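Local structure of streptokinase domain B (Streptococcus dysgalactiae subsp. equisimilis, 1QQR) at residues I1-D9 with R94-Y102; V14-F25 with A53-Y64. The protein is one domain of streptokinase, a bacterial activator that switches on plasminogen without proteolysis and so promotes the dissolution of fibrin clots. One frame throughout, in Å; residues are numbered along the deposited sequence.

Interaction 1: I1-D9 with R94-Y102; sequences IQNQAKSVD and RVKNREQAY
V8 lies over one face of the R98 guanidinium, its CG2 above the centre of the plane and 3.7 Å from R98 NE. In that plane, NE and NH2 both donate to K96 O, a side-on grip within the loop, while salt bridges to D77 and D118 hold the outer nitrogens. V95 and V8 meet tip to tip, V95 CG1 lying 3.7 Å from V8 CB. The E99 carboxylate faces the chain start: its OE1 accepts Q2 N through the syn lone pair at 3.2 Å, and OE2 takes N3 N in a bond modelled so short that its length is doubtful. The side-chain amide of N3 stands with its plane 75° from that of the carboxylate. Backbones join in a single bridge at Q4 and E99: Q100 N donates to N3 O, and A5 N to R98 O at 2.6 Å. With chi2 bent to 74°, the Q100 chain turns its OE1 to K6 N, 2.9 Å away, and a water links Q100 NE2 to S7 O. Q4 NE2 reaches N97 OD1 in a weak bond. The terminal segment is thus held mainly by its backbone N-H groups, which donate to oxygens of residues 98-100, and the buried R98 charge is probably balanced by two aspartates.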
loop_
_atom_site.group_PDB
_atom_site.type_symbol
_atom_site.label_atom_id
_atom_site.label_comp_id
_atom_site.label_asym_id
_atom_site.label_seq_id
_atom_site.Cartn_x
_atom_site.Cartn_y
_atom_site.Cartn_z
ATOM N N ILE A 1 -14.147 -19.143 -10.956
ATOM C CA ILE A 1 -12.721 -19.158 -10.524
ATOM C C ILE A 1 -12.091 -20.538 -10.805
ATOM O O ILE A 1 -12.135 -21.451 -9.979
ATOM C CB ILE A 1 -12.625 -18.767 -9.021
ATOM C CG1 ILE A 1 -11.228 -18.234 -8.726
ATOM C CG2 ILE A 1 -13.030 -19.932 -8.113
ATOM C CD1 ILE A 1 -11.005 -16.859 -9.305
ATOM N N GLN A 2 -11.496 -20.669 -11.989
ATOM C CA GLN A 2 -10.896 -21.922 -12.451
ATOM C C GLN A 2 -9.527 -22.310 -11.891
ATOM O O GLN A 2 -9.352 -23.395 -11.334
ATOM C CB GLN A 2 -10.815 -21.893 -13.978
ATOM C CG GLN A 2 -12.167 -21.685 -14.655
ATOM C CD GLN A 2 -12.044 -21.169 -16.082
ATOM O OE1 GLN A 2 -11.402 -21.791 -16.933
ATOM N NE2 GLN A 2 -12.666 -20.022 -16.349
ATOM N N ASN A 3 -8.553 -21.427 -12.059
ATOM C CA ASN A 3 -7.197 -21.685 -11.598
ATOM C C ASN A 3 -6.817 -20.632 -10.570
ATOM O O ASN A 3 -6.216 -19.614 -10.896
ATOM C CB ASN A 3 -6.242 -21.623 -12.788
ATOM C CG ASN A 3 -6.943 -21.899 -14.103
ATOM O OD1 ASN A 3 -7.523 -22.972 -14.299
ATOM N ND2 ASN A 3 -6.909 -20.926 -15.011
ATOM N N GLN A 4 -7.175 -20.887 -9.323
ATOM C CA GLN A 4 -6.898 -19.964 -8.244
ATOM C C GLN A 4 -5.420 -19.629 -8.142
ATOM O O GLN A 4 -4.569 -20.519 -8.145
ATOM C CB GLN A 4 -7.368 -20.568 -6.926
ATOM C CG GLN A 4 -7.340 -19.614 -5.749
ATOM C CD GLN A 4 -7.703 -20.308 -4.458
ATOM O OE1 GLN A 4 -6.892 -21.042 -3.887
ATOM N NE2 GLN A 4 -8.934 -20.096 -3.995
ATOM N N ALA A 5 -5.114 -18.337 -8.045
ATOM C CA ALA A 5 -3.731 -17.905 -7.909
ATOM C C ALA A 5 -3.096 -18.727 -6.789
ATOM O O ALA A 5 -3.739 -19.027 -5.791
ATOM C CB ALA A 5 -3.686 -16.428 -7.577
ATOM N N LYS A 6 -1.836 -19.086 -6.950
ATOM C CA LYS A 6 -1.150 -19.892 -5.958
ATOM C C LYS A 6 -0.425 -19.038 -4.920
ATOM O O LYS A 6 0.001 -19.531 -3.866
ATOM C CB LYS A 6 -0.147 -20.796 -6.682
ATOM C CG LYS A 6 -0.799 -21.590 -7.827
ATOM C CD LYS A 6 0.204 -22.123 -8.838
ATOM C CE LYS A 6 -0.522 -22.671 -10.065
ATOM N NZ LYS A 6 0.410 -23.063 -11.166
ATOM N N SER A 7 -0.310 -17.748 -5.213
ATOM C CA SER A 7 0.415 -16.849 -4.342
ATOM C C SER A 7 0.098 -15.417 -4.723
ATOM O O SER A 7 -0.281 -15.138 -5.858
ATOM C CB SER A 7 1.905 -17.075 -4.563
ATOM O OG SER A 7 2.599 -17.193 -3.353
ATOM N N VAL A 8 0.253 -14.503 -3.779
ATOM C CA VAL A 8 0.053 -13.102 -4.097
ATOM C C VAL A 8 1.172 -12.299 -3.451
ATOM O O VAL A 8 1.303 -12.286 -2.225
ATOM C CB VAL A 8 -1.314 -12.602 -3.627
ATOM C CG1 VAL A 8 -1.413 -11.092 -3.796
ATOM C CG2 VAL A 8 -2.382 -13.250 -4.456
ATOM N N ASP A 9 2.021 -11.684 -4.270
ATOM C CA ASP A 9 3.103 -10.855 -3.713
ATOM C C ASP A 9 2.416 -9.560 -3.316
ATOM O O ASP A 9 1.800 -8.901 -4.163
ATOM C CB ASP A 9 4.172 -10.493 -4.752
ATOM C CG ASP A 9 5.046 -11.661 -5.136
ATOM O OD1 ASP A 9 5.207 -12.577 -4.311
ATOM O OD2 ASP A 9 5.585 -11.637 -6.264
ATOM N N ARG A 94 -8.174 -8.992 3.499
ATOM C CA ARG A 94 -8.023 -10.417 3.215
ATOM C C ARG A 94 -7.559 -10.502 1.768
ATOM O O ARG A 94 -8.171 -9.909 0.891
ATOM C CB ARG A 94 -9.376 -11.123 3.384
ATOM C CG ARG A 94 -9.327 -12.622 3.231
ATOM C CD ARG A 94 -10.726 -13.194 3.003
ATOM N NE ARG A 94 -10.702 -14.647 2.822
ATOM C CZ ARG A 94 -11.690 -15.359 2.286
ATOM N NH1 ARG A 94 -12.800 -14.760 1.864
ATOM N NH2 ARG A 94 -11.568 -16.675 2.174
ATOM N N VAL A 95 -6.474 -11.216 1.513
ATOM C CA VAL A 95 -5.994 -11.319 0.143
ATOM C C VAL A 95 -7.058 -11.952 -0.721
ATOM O O VAL A 95 -7.339 -13.146 -0.617
ATOM C CB VAL A 95 -4.715 -12.130 0.066
ATOM C CG1 VAL A 95 -4.277 -12.264 -1.377
ATOM C CG2 VAL A 95 -3.640 -11.447 0.889
ATOM N N LYS A 96 -7.654 -11.106 -1.552
ATOM C CA LYS A 96 -8.726 -11.442 -2.484
ATOM C C LYS A 96 -8.431 -12.655 -3.385
ATOM O O LYS A 96 -7.317 -12.815 -3.892
ATOM C CB LYS A 96 -8.998 -10.193 -3.321
ATOM C CG LYS A 96 -10.127 -10.238 -4.294
ATOM C CD LYS A 96 -10.175 -8.893 -5.012
ATOM C CE LYS A 96 -11.165 -8.863 -6.172
ATOM N NZ LYS A 96 -12.561 -8.497 -5.755
ATOM N N ASN A 97 -9.440 -13.508 -3.565
ATOM C CA ASN A 97 -9.330 -14.708 -4.401
ATOM C C ASN A 97 -9.234 -14.279 -5.853
ATOM O O ASN A 97 -9.862 -13.303 -6.273
ATOM C CB ASN A 97 -10.567 -15.603 -4.233
ATOM C CG ASN A 97 -10.315 -17.043 -4.646
ATOM O OD1 ASN A 97 -9.219 -17.409 -5.087
ATOM N ND2 ASN A 97 -11.333 -17.875 -4.495
ATOM N N ARG A 98 -8.447 -15.006 -6.628
ATOM C CA ARG A 98 -8.303 -14.647 -8.021
ATOM C C ARG A 98 -7.749 -15.757 -8.891
ATOM O O ARG A 98 -7.149 -16.741 -8.426
ATOM C CB ARG A 98 -7.393 -13.408 -8.160
ATOM C CG ARG A 98 -5.905 -13.725 -7.936
ATOM C CD ARG A 98 -5.091 -12.488 -7.576
ATOM N NE ARG A 98 -5.414 -11.962 -6.247
ATOM C CZ ARG A 98 -4.960 -10.804 -5.760
ATOM N NH1 ARG A 98 -4.169 -10.030 -6.496
ATOM N NH2 ARG A 98 -5.259 -10.436 -4.514
ATOM N N GLU A 99 -7.941 -15.537 -10.183
ATOM C CA GLU A 99 -7.475 -16.417 -11.235
ATOM C C GLU A 99 -5.956 -16.265 -11.282
ATOM O O GLU A 99 -5.445 -15.166 -11.108
ATOM C CB GLU A 99 -8.101 -15.961 -12.547
ATOM C CG GLU A 99 -8.284 -17.063 -13.543
ATOM C CD GLU A 99 -9.249 -18.116 -13.063
ATOM O OE1 GLU A 99 -10.434 -17.780 -12.863
ATOM O OE2 GLU A 99 -8.815 -19.271 -12.887
ATOM N N GLN A 100 -5.237 -17.360 -11.500
ATOM C CA GLN A 100 -3.773 -17.333 -11.561
ATOM C C GLN A 100 -3.317 -16.504 -12.759
ATOM O O GLN A 100 -3.786 -16.707 -13.870
ATOM C CB GLN A 100 -3.225 -18.754 -11.687
ATOM C CG GLN A 100 -1.757 -18.835 -12.031
ATOM C CD GLN A 100 -0.866 -18.470 -10.869
ATOM O OE1 GLN A 100 -1.041 -18.979 -9.764
ATOM N NE2 GLN A 100 0.112 -17.603 -11.113
ATOM N N ALA A 101 -2.389 -15.581 -12.528
ATOM C CA ALA A 101 -1.887 -14.715 -13.597
ATOM C C ALA A 101 -0.979 -15.424 -14.603
ATOM O O ALA A 101 -0.218 -16.344 -14.249
ATOM C CB ALA A 101 -1.116 -13.539 -12.994
ATOM N N TYR A 102 -1.041 -14.974 -15.853
ATOM C CA TYR A 102 -0.156 -15.513 -16.882
ATOM C C TYR A 102 -0.028 -14.540 -18.042
ATOM O O TYR A 102 -0.858 -13.651 -18.216
ATOM C CB TYR A 102 -0.686 -16.834 -17.448
ATOM C CG TYR A 102 -1.868 -16.631 -18.359
ATOM C CD1 TYR A 102 -3.143 -16.453 -17.835
ATOM C CD2 TYR A 102 -1.699 -16.540 -19.753
ATOM C CE1 TYR A 102 -4.235 -16.182 -18.656
ATOM C CE2 TYR A 102 -2.795 -16.276 -20.597
ATOM C CZ TYR A 102 -4.053 -16.101 -20.033
ATOM O OH TYR A 102 -5.136 -15.870 -20.827
HETATM O O HOH W 1 0.830 -16.304 -8.489
#

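Interaction 2: V14-F25 with A53-Y64; sequences VQFTPLNPDDDF and AQSILNKNHPGY
An aromatic cluster of F25, H61 and Y64 closes the contact between the loop after strand 8-18 and the turn that follows helix 46-60. F25 and H61 stack face to face, centroids 3.9 Å apart and planes at 14°, with F25 CE2 over the middle of the imidazole. The same phenyl turns its edge to the face of Y64 in a T-shaped pair, F25 CE1 standing 3.5 Å from Y64 CZ; P18 CD lies toward the rim of the phenyl face opposite H61. The phenol of Y64 donates from OH to D22 OD2, modelled at 2.4 Å, so short that its length is doubtful, with ring and carboxylate planes 68° apart. D22 extends to it with CG trans to the main-chain N. Further along, F16 lies beneath the helix: L57 CD1 makes a CH-pi contact 3.8 Å from the F16 ring centroid, almost on the normal, V14 CG2 sits toward the rim of the other face, and I56 CG2 meets the edge 3.9 Å from F16 CE1. A type II turn from H61 to Y64 leads into strand 64-76. Helix segment 53-60 crosses strand segment 14-18 at -64°, their axes 9.9 Å apart, while V126 of strand 111-128 touches both F16 and Y64.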
loop_
_atom_site.group_PDB
_atom_site.type_symbol
_atom_site.label_atom_id
_atom_site.label_comp_id
_atom_site.label_asym_id
_atom_site.label_seq_id
_atom_site.Cartn_x
_atom_site.Cartn_y
_atom_site.Cartn_z
ATOM N N VAL A 14 3.551 4.090 -0.116
ATOM C CA VAL A 14 2.975 5.093 0.758
ATOM C C VAL A 14 3.451 6.496 0.402
ATOM O O VAL A 14 4.615 6.709 0.065
ATOM C CB VAL A 14 3.337 4.800 2.248
ATOM C CG1 VAL A 14 4.829 4.835 2.440
ATOM C CG2 VAL A 14 2.664 5.803 3.167
ATOM N N GLN A 15 2.518 7.439 0.467
ATOM C CA GLN A 15 2.785 8.844 0.203
ATOM C C GLN A 15 2.570 9.585 1.545
ATOM O O GLN A 15 1.623 9.287 2.288
ATOM C CB GLN A 15 1.824 9.352 -0.884
ATOM C CG GLN A 15 1.633 10.873 -0.896
ATOM C CD GLN A 15 0.684 11.363 -1.998
ATOM O OE1 GLN A 15 -0.451 10.871 -2.142
ATOM N NE2 GLN A 15 1.142 12.346 -2.773
ATOM N N PHE A 16 3.440 10.542 1.858
ATOM C CA PHE A 16 3.327 11.276 3.117
ATOM C C PHE A 16 3.061 12.745 2.886
ATOM O O PHE A 16 3.780 13.381 2.118
ATOM C CB PHE A 16 4.620 11.146 3.926
ATOM C CG PHE A 16 4.934 9.741 4.367
ATOM C CD1 PHE A 16 6.027 9.064 3.850
ATOM C CD2 PHE A 16 4.161 9.111 5.339
ATOM C CE1 PHE A 16 6.354 7.773 4.299
ATOM C CE2 PHE A 16 4.478 7.827 5.795
ATOM C CZ PHE A 16 5.577 7.156 5.273
ATOM N N THR A 17 2.041 13.294 3.542
ATOM C CA THR A 17 1.736 14.718 3.402
ATOM C C THR A 17 1.830 15.450 4.742
ATOM O O THR A 17 1.046 15.208 5.649
ATOM C CB THR A 17 0.341 14.943 2.805
ATOM O OG1 THR A 17 0.244 14.242 1.564
ATOM C CG2 THR A 17 0.111 16.437 2.535
ATOM N N PRO A 18 2.806 16.359 4.875
ATOM C CA PRO A 18 3.037 17.147 6.093
ATOM C C PRO A 18 1.943 18.178 6.312
ATOM O O PRO A 18 1.519 18.817 5.362
ATOM C CB PRO A 18 4.392 17.784 5.822
ATOM C CG PRO A 18 4.347 18.021 4.363
ATOM C CD PRO A 18 3.783 16.718 3.829
ATOM N N LEU A 19 1.477 18.327 7.553
ATOM C CA LEU A 19 0.417 19.284 7.854
ATOM C C LEU A 19 0.772 20.704 7.423
ATOM O O LEU A 19 -0.085 21.418 6.910
ATOM C CB LEU A 19 0.031 19.221 9.330
ATOM C CG LEU A 19 -0.961 18.093 9.701
ATOM C CD1 LEU A 19 -1.873 17.784 8.512
ATOM C CD2 LEU A 19 -0.220 16.841 10.081
ATOM N N ASN A 20 2.014 21.128 7.630
ATOM C CA ASN A 20 2.434 22.431 7.119
ATOM C C ASN A 20 3.695 22.177 6.267
ATOM O O ASN A 20 4.534 21.341 6.617
ATOM C CB ASN A 20 2.643 23.475 8.240
ATOM C CG ASN A 20 3.565 23.008 9.344
ATOM O OD1 ASN A 20 4.765 22.821 9.132
ATOM N ND2 ASN A 20 3.009 22.833 10.545
ATOM N N PRO A 21 3.828 22.891 5.127
ATOM C CA PRO A 21 4.929 22.802 4.151
ATOM C C PRO A 21 6.331 22.390 4.592
ATOM O O PRO A 21 6.766 22.686 5.701
ATOM C CB PRO A 21 4.921 24.183 3.484
ATOM C CG PRO A 21 4.287 25.065 4.512
ATOM C CD PRO A 21 3.157 24.196 4.990
ATOM N N ASP A 22 7.020 21.693 3.692
ATOM C CA ASP A 22 8.394 21.232 3.887
ATOM C C ASP A 22 8.894 20.689 2.547
ATOM O O ASP A 22 8.289 19.786 1.969
ATOM C CB ASP A 22 8.471 20.132 4.949
ATOM C CG ASP A 22 9.898 19.618 5.158
ATOM O OD1 ASP A 22 10.592 19.323 4.157
ATOM O OD2 ASP A 22 10.331 19.498 6.323
ATOM N N ASP A 23 10.000 21.240 2.061
ATOM C CA ASP A 23 10.571 20.830 0.781
ATOM C C ASP A 23 10.985 19.370 0.679
ATOM O O ASP A 23 10.724 18.726 -0.336
ATOM C CB ASP A 23 11.775 21.706 0.431
ATOM C CG ASP A 23 11.383 23.137 0.134
ATOM O OD1 ASP A 23 10.391 23.335 -0.607
ATOM O OD2 ASP A 23 12.069 24.058 0.633
ATOM N N ASP A 24 11.636 18.851 1.717
ATOM C CA ASP A 24 12.090 17.461 1.709
ATOM C C ASP A 24 11.048 16.515 1.123
ATOM O O ASP A 24 11.392 15.455 0.586
ATOM C CB ASP A 24 12.464 17.020 3.124
ATOM C CG ASP A 24 13.596 17.845 3.709
ATOM O OD1 ASP A 24 14.681 17.892 3.081
ATOM O OD2 ASP A 24 13.399 18.443 4.793
ATOM N N PHE A 25 9.777 16.900 1.231
ATOM C CA PHE A 25 8.695 16.091 0.688
ATOM C C PHE A 25 8.450 16.481 -0.768
ATOM O O PHE A 25 7.481 17.165 -1.099
ATOM C CB PHE A 25 7.419 16.252 1.524
ATOM C CG PHE A 25 7.510 15.620 2.888
ATOM C CD1 PHE A 25 8.090 16.304 3.952
ATOM C CD2 PHE A 25 7.065 14.320 3.098
ATOM C CE1 PHE A 25 8.234 15.697 5.196
ATOM C CE2 PHE A 25 7.206 13.706 4.338
ATOM C CZ PHE A 25 7.790 14.394 5.386
ATOM N N ALA A 53 4.395 1.887 7.617
ATOM C CA ALA A 53 4.509 3.274 7.206
ATOM C C ALA A 53 5.400 4.069 8.185
ATOM O O ALA A 53 6.266 4.831 7.765
ATOM C CB ALA A 53 3.104 3.906 7.102
ATOM N N GLN A 54 5.201 3.873 9.484
ATOM C CA GLN A 54 5.987 4.589 10.478
ATOM C C GLN A 54 7.463 4.263 10.278
ATOM O O GLN A 54 8.305 5.152 10.314
ATOM C CB GLN A 54 5.525 4.218 11.902
ATOM C CG GLN A 54 6.217 4.982 13.066
ATOM C CD GLN A 54 6.114 6.523 12.942
ATOM O OE1 GLN A 54 5.017 7.097 12.983
ATOM N NE2 GLN A 54 7.268 7.189 12.790
ATOM N N SER A 55 7.793 3.001 10.026
ATOM C CA SER A 55 9.200 2.674 9.855
ATOM C C SER A 55 9.754 3.298 8.573
ATOM O O SER A 55 10.887 3.793 8.552
ATOM C CB SER A 55 9.421 1.150 9.898
ATOM O OG SER A 55 9.373 0.538 8.620
ATOM N N ILE A 56 8.967 3.306 7.504
ATOM C CA ILE A 56 9.443 3.920 6.270
ATOM C C ILE A 56 9.621 5.423 6.499
ATOM O O ILE A 56 10.602 6.016 6.041
ATOM C CB ILE A 56 8.460 3.685 5.134
ATOM C CG1 ILE A 56 8.562 2.223 4.691
ATOM C CG2 ILE A 56 8.728 4.658 4.001
ATOM C CD1 ILE A 56 7.596 1.830 3.628
ATOM N N LEU A 57 8.669 6.021 7.222
ATOM C CA LEU A 57 8.708 7.444 7.547
ATOM C C LEU A 57 9.975 7.761 8.351
ATOM O O LEU A 57 10.621 8.773 8.118
ATOM C CB LEU A 57 7.469 7.855 8.368
ATOM C CG LEU A 57 7.437 9.348 8.740
ATOM C CD1 LEU A 57 7.392 10.189 7.448
ATOM C CD2 LEU A 57 6.225 9.662 9.617
ATOM N N ASN A 58 10.329 6.896 9.293
ATOM C CA ASN A 58 11.530 7.109 10.093
ATOM C C ASN A 58 12.765 7.178 9.210
ATOM O O ASN A 58 13.556 8.108 9.331
ATOM C CB ASN A 58 11.710 5.992 11.129
ATOM C CG ASN A 58 10.725 6.098 12.287
ATOM O OD1 ASN A 58 10.585 5.164 13.089
ATOM N ND2 ASN A 58 10.041 7.241 12.388
ATOM N N LYS A 59 12.927 6.213 8.308
ATOM C CA LYS A 59 14.099 6.206 7.439
ATOM C C LYS A 59 14.178 7.414 6.521
ATOM O O LYS A 59 15.189 8.102 6.500
ATOM C CB LYS A 59 14.146 4.949 6.576
ATOM C CG LYS A 59 14.168 3.645 7.346
ATOM C CD LYS A 59 14.208 2.452 6.374
ATOM C CE LYS A 59 14.147 1.106 7.095
ATOM N NZ LYS A 59 14.196 -0.043 6.137
ATOM N N ASN A 60 13.119 7.684 5.767
ATOM C CA ASN A 60 13.140 8.806 4.831
ATOM C C ASN A 60 12.929 10.183 5.422
ATOM O O ASN A 60 13.411 11.161 4.872
ATOM C CB ASN A 60 12.102 8.614 3.730
ATOM C CG ASN A 60 12.293 7.327 2.968
ATOM O OD1 ASN A 60 13.417 6.869 2.762
ATOM N ND2 ASN A 60 11.193 6.745 2.523
ATOM N N HIS A 61 12.207 10.274 6.533
ATOM C CA HIS A 61 11.942 11.578 7.120
ATOM C C HIS A 61 12.050 11.606 8.630
ATOM O O HIS A 61 11.045 11.731 9.343
ATOM C CB HIS A 61 10.566 12.057 6.685
ATOM C CG HIS A 61 10.409 12.147 5.201
ATOM N ND1 HIS A 61 9.701 11.219 4.469
ATOM C CD2 HIS A 61 10.867 13.058 4.312
ATOM C CE1 HIS A 61 9.726 11.558 3.192
ATOM N NE2 HIS A 61 10.427 12.670 3.071
ATOM N N PRO A 62 13.287 11.503 9.140
ATOM C CA PRO A 62 13.546 11.515 10.583
ATOM C C PRO A 62 13.005 12.833 11.166
ATOM O O PRO A 62 13.126 13.900 10.556
ATOM C CB PRO A 62 15.067 11.387 10.649
ATOM C CG PRO A 62 15.506 12.145 9.428
ATOM C CD PRO A 62 14.541 11.651 8.374
ATOM N N GLY A 63 12.380 12.753 12.330
ATOM C CA GLY A 63 11.806 13.950 12.918
ATOM C C GLY A 63 10.300 14.077 12.704
ATOM O O GLY A 63 9.653 14.892 13.370
ATOM N N TYR A 64 9.738 13.292 11.781
ATOM C CA TYR A 64 8.300 13.333 11.524
ATOM C C TYR A 64 7.633 12.095 12.086
ATOM O O TYR A 64 8.293 11.093 12.329
ATOM C CB TYR A 64 8.005 13.402 10.025
ATOM C CG TYR A 64 8.169 14.767 9.403
ATOM C CD1 TYR A 64 9.428 15.270 9.090
ATOM C CD2 TYR A 64 7.059 15.561 9.133
ATOM C CE1 TYR A 64 9.577 16.533 8.522
ATOM C CE2 TYR A 64 7.197 16.831 8.569
ATOM C CZ TYR A 64 8.455 17.307 8.265
ATOM O OH TYR A 64 8.588 18.550 7.688
#

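The two contacts lie on opposite sides of the chain's centre, their centres 34 Å apart and their nearest atoms about 14 Å apart. Strand 8-18 runs from one to the other: interaction 1 takes its beginning and the N-terminal residues, interaction 2 its end and the loop beyond. Along the chain, residues 1-9 come first, then 14-25, 53-64 and finally 94-102, so interaction 2 falls wholly between the halves of interaction 1. Strand 111-128, parallel to strand 8-18 in the mixed sheet, also touches both. One fastens the chain start to the loop between strands 92-94 and 102-104, the other packs helix 46-60 on the sheet, so opposite ends of strand 8-18 are held in domain B.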